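Local coordinates for glutamyl endopeptidase (Staphylococcus epidermidis, PDB 6PYM), which probably cleaves proteins on the carbonyl side of acidic residues, chiefly glutamate, as a secreted serine endopeptidase of the S1B family, at residues F24-I27 with G32-S35; G90-A95 with G154-R159; L162-G167 with G182-G187. The protein carries 1 engineered substitution. One frame throughout, in Å; residues are numbered along the deposited sequence.

Contact 1 (F24-I27 with G32-S35); sequences FIYI and GYMS
Tyr26 lies across Tyr33 at the turn end of the beta hairpin formed by strands 22-27 and 34-42, part of the closed six-stranded barrel of this chymotrypsin-like protease. The two side chains run at about right angles. Tyr26 CE2 sits 3.4 Å from Tyr33 CG, over one face of that ring and offset toward its rim. The planes are tilted by only 23°, but the centroids are 4.9 Å apart, so overlap is slight and the Tyr26 hydroxyl end passes over Tyr33 CB. Tyr33 presents this face because its CG stands between the backbone N and the carbonyl carbon (chi1 67°). Phe24 and Ser35 share the Tyr26 side of the sheet, where Phe24 CE1 comes within 3.7 Å of Ser35 CB. On the reverse side Ile27 CB meets Met34 CG at 3.7 Å, the Met34 side chain being about 6 Å from that of His51, the predicted charge-relay histidine. The Ile25 side chain packs on Ile46 and Thr48 of strand 45-48. Ile27 and Met34 form the antiparallel hydrogen-bonded pair: Ile27 N to Met34 O and Met34 N to Ile27 O are each 2.9 Å. Beside it, Ser35 CA donates a CH···O contact to Ile25 O at 3.1 Å.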
loop_
_atom_site.group_PDB
_atom_site.type_symbol
_atom_site.label_atom_id
_atom_site.label_comp_id
_atom_site.label_asym_id
_atom_site.label_seq_id
_atom_site.Cartn_x
_atom_site.Cartn_y
_atom_site.Cartn_z
ATOM N N PHE A 24 6.410 4.911 0.880
ATOM C CA PHE A 24 6.007 6.264 0.519
ATOM C C PHE A 24 6.301 6.499 -0.957
ATOM O O PHE A 24 7.382 6.140 -1.442
ATOM C CB PHE A 24 6.799 7.245 1.388
ATOM C CG PHE A 24 6.713 8.684 0.960
ATOM C CD1 PHE A 24 5.554 9.418 1.154
ATOM C CD2 PHE A 24 7.817 9.317 0.393
ATOM C CE1 PHE A 24 5.491 10.752 0.767
ATOM C CE2 PHE A 24 7.757 10.644 0.011
ATOM C CZ PHE A 24 6.597 11.356 0.202
ATOM N N ILE A 25 5.340 7.080 -1.674
ATOM C CA ILE A 25 5.462 7.309 -3.108
ATOM C C ILE A 25 5.434 8.807 -3.374
ATOM O O ILE A 25 4.549 9.514 -2.875
ATOM C CB ILE A 25 4.333 6.605 -3.878
ATOM C CG1 ILE A 25 4.388 5.098 -3.624
ATOM C CG2 ILE A 25 4.443 6.895 -5.368
ATOM C CD1 ILE A 25 3.363 4.298 -4.421
ATOM N N TYR A 26 6.388 9.285 -4.175
ATOM C CA TYR A 26 6.518 10.701 -4.494
ATOM C C TYR A 26 6.591 10.839 -6.006
ATOM O O TYR A 26 7.416 10.187 -6.651
ATOM C CB TYR A 26 7.788 11.260 -3.848
ATOM C CG TYR A 26 7.973 12.759 -3.989
ATOM C CD1 TYR A 26 8.636 13.301 -5.090
ATOM C CD2 TYR A 26 7.513 13.630 -3.007
ATOM C CE1 TYR A 26 8.821 14.680 -5.210
ATOM C CE2 TYR A 26 7.691 15.007 -3.122
ATOM C CZ TYR A 26 8.350 15.520 -4.217
ATOM O OH TYR A 26 8.524 16.885 -4.314
ATOM N N ILE A 27 5.710 11.662 -6.572
ATOM C CA ILE A 27 5.656 11.879 -8.019
ATOM C C ILE A 27 5.635 13.379 -8.284
ATOM O O ILE A 27 4.649 14.050 -7.952
ATOM C CB ILE A 27 4.427 11.211 -8.662
ATOM C CG1 ILE A 27 4.381 9.712 -8.353
ATOM C CG2 ILE A 27 4.437 11.434 -10.172
ATOM C CD1 ILE A 27 3.110 9.021 -8.833
ATOM N N GLY A 32 4.355 21.211 -8.536
ATOM C CA GLY A 32 4.340 20.617 -7.211
ATOM C C GLY A 32 4.637 19.131 -7.211
ATOM O O GLY A 32 5.533 18.662 -7.908
ATOM N N TYR A 33 3.879 18.386 -6.412
ATOM C CA TYR A 33 4.053 16.946 -6.343
ATOM C C TYR A 33 2.739 16.329 -5.912
ATOM O O TYR A 33 1.870 16.990 -5.339
ATOM C CB TYR A 33 5.174 16.542 -5.369
ATOM C CG TYR A 33 4.877 16.831 -3.908
ATOM C CD1 TYR A 33 4.215 15.900 -3.111
ATOM C CD2 TYR A 33 5.272 18.027 -3.322
ATOM C CE1 TYR A 33 3.940 16.162 -1.781
ATOM C CE2 TYR A 33 5.004 18.293 -1.990
ATOM C CZ TYR A 33 4.336 17.357 -1.227
ATOM O OH TYR A 33 4.068 17.618 0.100
ATOM N N MET A 34 2.607 15.048 -6.192
ATOM C CA MET A 34 1.607 14.239 -5.531
ATOM C C MET A 34 2.332 13.147 -4.763
ATOM O O MET A 34 3.450 12.750 -5.110
ATOM C CB MET A 34 0.634 13.635 -6.522
ATOM C CG MET A 34 1.289 12.835 -7.597
ATOM S SD MET A 34 0.063 12.247 -8.770
ATOM C CE MET A 34 -0.743 10.963 -7.814
ATOM N N SER A 35 1.708 12.685 -3.694
ATOM C CA SER A 35 2.293 11.606 -2.921
ATOM C C SER A 35 1.239 10.554 -2.643
ATOM O O SER A 35 0.034 10.823 -2.657
ATOM C CB SER A 35 2.954 12.091 -1.628
ATOM O OG SER A 35 2.002 12.480 -0.654
#

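Contact 2 (G90-A95 with G154-R159); sequences GNSDLA and GGEELR
The loop joining strands 80-87 and 95-99, which carries Asp93, the probable charge-relay aspartate, meets the type II' beta turn Gly154-Glu157 through one side-chain pair, Ser92 and Glu156. Ser92 OG donates a very short hydrogen bond, 2.5 Å, to Glu156 OE1. Glu156 CG lies beside its own backbone N (chi1 -69°) and the chain runs extended from there, carrying the carboxylate across to the loop. The serine hydroxyl comes close to the root of that chain as well, with OG 3.3 Å from Glu156 CB. The other carboxylate oxygen, OE2, is hydrogen-bonded to Tyr88 OH, so the loop holds Glu156 by two hydroxyls. Next to Ser92, Asp93 OD2 is hydrogen-bonded to His51 ND1. Beyond the turn, Arg159 NE forms a salt bridge with Glu157 OE2 at 2.8 Å, nearly straight at 178°; the oxygen lies in the guanidinium plane and uses its anti lone pair. Ser194 OG also bonds this oxygen. Two hydroxyls on one carboxylate would be expected to stabilise Glu156 as an anion, while tying the residue next to Asp93 to the turn between strands 143-154 and 157-160.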
loop_
_atom_site.group_PDB
_atom_site.type_symbol
_atom_site.label_atom_id
_atom_site.label_comp_id
_atom_site.label_asym_id
_atom_site.label_seq_id
_atom_site.Cartn_x
_atom_site.Cartn_y
_atom_site.Cartn_z
ATOM N N GLY A 90 -8.705 -6.007 -14.130
ATOM C CA GLY A 90 -10.068 -5.840 -13.676
ATOM C C GLY A 90 -10.399 -4.400 -13.322
ATOM O O GLY A 90 -9.551 -3.503 -13.319
ATOM N N ASN A 91 -11.674 -4.189 -13.004
ATOM C CA ASN A 91 -12.202 -2.845 -12.773
ATOM C C ASN A 91 -12.042 -2.422 -11.313
ATOM O O ASN A 91 -13.007 -2.077 -10.633
ATOM C CB ASN A 91 -13.659 -2.771 -13.209
ATOM C CG ASN A 91 -13.817 -2.907 -14.698
ATOM O OD1 ASN A 91 -13.578 -1.958 -15.446
ATOM N ND2 ASN A 91 -14.212 -4.088 -15.144
ATOM N N SER A 92 -10.790 -2.421 -10.853
ATOM C CA SER A 92 -10.445 -2.004 -9.500
ATOM C C SER A 92 -9.157 -1.196 -9.534
ATOM O O SER A 92 -8.339 -1.330 -10.446
ATOM C CB SER A 92 -10.289 -3.200 -8.558
ATOM O OG SER A 92 -11.516 -3.894 -8.423
ATOM N N ASP A 93 -8.971 -0.380 -8.492
ATOM C CA ASP A 93 -7.896 0.614 -8.421
ATOM C C ASP A 93 -6.600 -0.017 -7.897
ATOM O O ASP A 93 -6.078 0.348 -6.836
ATOM C CB ASP A 93 -8.346 1.764 -7.523
ATOM C CG ASP A 93 -7.556 3.035 -7.731
ATOM O OD1 ASP A 93 -6.627 3.053 -8.557
ATOM O OD2 ASP A 93 -7.884 4.022 -7.031
ATOM N N LEU A 94 -6.053 -0.962 -8.666
ATOM C CA LEU A 94 -4.880 -1.729 -8.251
ATOM C C LEU A 94 -3.863 -1.770 -9.377
ATOM O O LEU A 94 -4.212 -2.064 -10.527
ATOM C CB LEU A 94 -5.276 -3.163 -7.906
ATOM C CG LEU A 94 -4.129 -4.095 -7.504
ATOM C CD1 LEU A 94 -3.449 -3.628 -6.210
ATOM C CD2 LEU A 94 -4.640 -5.526 -7.383
ATOM N N ALA A 95 -2.602 -1.523 -9.046
ATOM C CA ALA A 95 -1.517 -1.681 -9.997
ATOM C C ALA A 95 -0.290 -2.226 -9.288
ATOM O O ALA A 95 -0.050 -1.939 -8.108
ATOM C CB ALA A 95 -1.152 -0.349 -10.662
ATOM N N GLY A 154 -17.356 -7.336 -0.798
ATOM C CA GLY A 154 -18.138 -7.727 -1.956
ATOM C C GLY A 154 -17.322 -7.638 -3.224
ATOM O O GLY A 154 -16.804 -6.565 -3.546
ATOM N N GLY A 155 -17.202 -8.750 -3.945
ATOM C CA GLY A 155 -16.396 -8.767 -5.152
ATOM C C GLY A 155 -14.965 -8.380 -4.838
ATOM O O GLY A 155 -14.282 -9.033 -4.040
ATOM N N GLU A 156 -14.507 -7.296 -5.463
ATOM C CA GLU A 156 -13.162 -6.769 -5.264
ATOM C C GLU A 156 -13.138 -5.565 -4.326
ATOM O O GLU A 156 -12.160 -4.810 -4.323
ATOM C CB GLU A 156 -12.511 -6.433 -6.608
ATOM C CG GLU A 156 -12.201 -7.680 -7.428
ATOM C CD GLU A 156 -11.774 -7.398 -8.861
ATOM O OE1 GLU A 156 -11.718 -6.220 -9.275
ATOM O OE2 GLU A 156 -11.501 -8.382 -9.583
ATOM N N GLU A 157 -14.184 -5.370 -3.530
ATOM C CA GLU A 157 -14.315 -4.198 -2.676
ATOM C C GLU A 157 -14.354 -4.637 -1.221
ATOM O O GLU A 157 -15.156 -5.495 -0.846
ATOM C CB GLU A 157 -15.600 -3.443 -3.046
ATOM C CG GLU A 157 -15.983 -2.303 -2.106
ATOM C CD GLU A 157 -15.458 -0.944 -2.543
ATOM O OE1 GLU A 157 -14.530 -0.911 -3.370
ATOM O OE2 GLU A 157 -15.971 0.090 -2.042
ATOM N N LEU A 158 -13.487 -4.049 -0.401
ATOM C CA LEU A 158 -13.529 -4.237 1.047
ATOM C C LEU A 158 -13.539 -2.858 1.686
ATOM O O LEU A 158 -12.661 -2.036 1.397
ATOM C CB LEU A 158 -12.353 -5.097 1.566
ATOM C CG LEU A 158 -12.334 -5.427 3.074
ATOM C CD1 LEU A 158 -11.684 -6.770 3.361
ATOM C CD2 LEU A 158 -11.620 -4.338 3.871
ATOM N N ARG A 159 -14.530 -2.600 2.536
ATOM C CA ARG A 159 -14.703 -1.295 3.158
ATOM C C ARG A 159 -14.525 -1.394 4.663
ATOM O O ARG A 159 -14.722 -2.454 5.265
ATOM C CB ARG A 159 -16.094 -0.728 2.869
ATOM C CG ARG A 159 -16.392 -0.571 1.395
ATOM C CD ARG A 159 -17.850 -0.238 1.174
ATOM N NE ARG A 159 -18.131 -0.075 -0.248
ATOM C CZ ARG A 159 -19.351 -0.018 -0.774
ATOM N NH1 ARG A 159 -20.423 -0.113 0.002
ATOM N NH2 ARG A 159 -19.497 0.129 -2.083
#

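Contact 3 (L162-G167 with G182-G187); sequences LSTVGG and GIHYGG
Thr164 faces the His184 ring in what is consistent with the S1 pocket of a glutamate-specific protease, where V8-type relatives use such a threonine and histidine together with the N-terminal amino group to recognise the substrate's glutamate. From Thr164 CB, 3.8 Å from His184 CE1, two branches diverge. The methyl CG2 lies over a face of the imidazole, 4.0 Å from its centroid and 29° off the ring normal, a CH-pi contact. OG1 instead stands between the backbone N and the carbonyl carbon (chi1 64°), which places it 3.3 Å from His184 CE1. A water joins the polar groups: it is 3.1 Å from Thr164 OG1 and likewise 3.1 Å from His184 NE2, where it lies at the ring edge in the imidazole plane. Thr164 OG1 also has a weak hydrogen bond with the N-terminal Val1 N. At the ring's other nitrogen, a hydrogen bond between His184 ND1 and Tyr160 OH fixes the rotation of the imidazole. Ala169, an engineered replacement of the predicted catalytic residue, is close by. His184 rides on strand 180-188, between strands 172-174 and 192-197, and packs on Val131 of strand 128-133, while Thr164, in the loop before strand 172-174, is joined to Val1 by backbone hydrogen bonding.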
loop_
_atom_site.group_PDB
_atom_site.type_symbol
_atom_site.label_atom_id
_atom_site.label_comp_id
_atom_site.label_asym_id
_atom_site.label_seq_id
_atom_site.Cartn_x
_atom_site.Cartn_y
_atom_site.Cartn_z
ATOM N N LEU A 162 -12.434 2.906 9.589
ATOM C CA LEU A 162 -11.283 3.654 10.067
ATOM C C LEU A 162 -10.997 4.835 9.140
ATOM O O LEU A 162 -11.354 4.825 7.958
ATOM C CB LEU A 162 -10.064 2.736 10.172
ATOM C CG LEU A 162 -9.648 1.971 8.912
ATOM C CD1 LEU A 162 -8.687 2.782 8.037
ATOM C CD2 LEU A 162 -9.049 0.608 9.271
ATOM N N SER A 163 -10.348 5.859 9.690
ATOM C CA SER A 163 -10.077 7.095 8.961
ATOM C C SER A 163 -8.802 7.022 8.119
ATOM O O SER A 163 -7.810 6.391 8.497
ATOM C CB SER A 163 -9.943 8.257 9.938
ATOM O OG SER A 163 -11.177 8.590 10.548
ATOM N N THR A 164 -8.838 7.708 6.972
ATOM C CA THR A 164 -7.689 7.878 6.092
ATOM C C THR A 164 -7.763 9.275 5.490
ATOM O O THR A 164 -8.817 9.914 5.503
ATOM C CB THR A 164 -7.686 6.853 4.947
ATOM O OG1 THR A 164 -8.829 7.074 4.116
ATOM C CG2 THR A 164 -7.722 5.420 5.466
ATOM N N VAL A 165 -6.637 9.744 4.948
ATOM C CA VAL A 165 -6.543 11.070 4.345
ATOM C C VAL A 165 -5.752 10.954 3.054
ATOM O O VAL A 165 -4.822 10.150 2.958
ATOM C CB VAL A 165 -5.866 12.080 5.314
ATOM C CG1 VAL A 165 -5.619 13.442 4.645
ATOM C CG2 VAL A 165 -6.708 12.269 6.563
ATOM N N GLY A 166 -6.107 11.785 2.070
ATOM C CA GLY A 166 -5.364 11.902 0.828
ATOM C C GLY A 166 -3.870 11.779 1.037
ATOM O O GLY A 166 -3.285 12.477 1.867
ATOM N N GLY A 167 -3.251 10.867 0.285
ATOM C CA GLY A 167 -1.903 10.386 0.522
ATOM C C GLY A 167 -1.880 8.932 0.950
ATOM O O GLY A 167 -0.928 8.205 0.632
ATOM N N GLY A 182 -5.971 -6.227 1.542
ATOM C CA GLY A 182 -6.456 -5.311 0.526
ATOM C C GLY A 182 -5.500 -4.151 0.369
ATOM O O GLY A 182 -4.538 -4.007 1.127
ATOM N N ILE A 183 -5.781 -3.326 -0.640
ATOM C CA ILE A 183 -4.997 -2.128 -0.935
ATOM C C ILE A 183 -5.963 -0.949 -0.903
ATOM O O ILE A 183 -6.857 -0.848 -1.754
ATOM C CB ILE A 183 -4.273 -2.234 -2.286
ATOM C CG1 ILE A 183 -3.311 -3.438 -2.309
ATOM C CG2 ILE A 183 -3.556 -0.929 -2.623
ATOM C CD1 ILE A 183 -2.155 -3.354 -1.317
ATOM N N HIS A 184 -5.790 -0.063 0.075
ATOM C CA HIS A 184 -6.651 1.100 0.219
ATOM C C HIS A 184 -6.622 1.946 -1.048
ATOM O O HIS A 184 -5.568 2.126 -1.659
ATOM C CB HIS A 184 -6.129 1.939 1.383
ATOM C CG HIS A 184 -6.857 3.220 1.557
ATOM N ND1 HIS A 184 -8.118 3.290 2.106
ATOM C CD2 HIS A 184 -6.526 4.476 1.187
ATOM C CE1 HIS A 184 -8.520 4.547 2.091
ATOM N NE2 HIS A 184 -7.572 5.288 1.538
ATOM N N TYR A 185 -7.781 2.496 -1.436
ATOM C CA TYR A 185 -7.789 3.445 -2.553
ATOM C C TYR A 185 -8.496 4.770 -2.296
ATOM O O TYR A 185 -8.227 5.728 -3.032
ATOM C CB TYR A 185 -8.314 2.818 -3.860
ATOM C CG TYR A 185 -9.783 2.482 -3.895
ATOM C CD1 TYR A 185 -10.732 3.419 -4.310
ATOM C CD2 TYR A 185 -10.222 1.211 -3.555
ATOM C CE1 TYR A 185 -12.078 3.094 -4.360
ATOM C CE2 TYR A 185 -11.562 0.880 -3.604
ATOM C CZ TYR A 185 -12.482 1.822 -4.014
ATOM O OH TYR A 185 -13.823 1.508 -4.068
ATOM N N GLY A 186 -9.360 4.879 -1.293
ATOM C CA GLY A 186 -10.069 6.127 -1.055
ATOM C C GLY A 186 -11.302 5.862 -0.211
ATOM O O GLY A 186 -11.391 4.839 0.458
ATOM N N GLY A 187 -12.240 6.806 -0.240
ATOM C CA GLY A 187 -13.460 6.603 0.521
ATOM C C GLY A 187 -14.556 7.571 0.124
ATOM O O GLY A 187 -14.408 8.388 -0.790
HETATM O O HOH W 1 -7.608 8.414 1.578
#

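In the fold
Contact 1 belongs to the closed six-stranded barrel, whereas residues 154-159 and 182-187 of contacts 2 and 3 lie on the other, seven-stranded sheet; the loop 90-95 reaches that sheet from the barrel. Contact 3 is buried, contact 1 partly so, and contact 2 lies at the surface. Their chemistry follows: backbone bonds and ring packing close the hairpin of contact 1, a carboxylate takes a hydroxyl in contact 2, and a methyl, an imidazole and a water meet in contact 3. Contacts 2 and 3 touch through a probable hydrogen bond, Glu157 OE1 to Tyr185 OH at 2.6 Å, and through Leu94 against Ile183. Contact 1 touches neither.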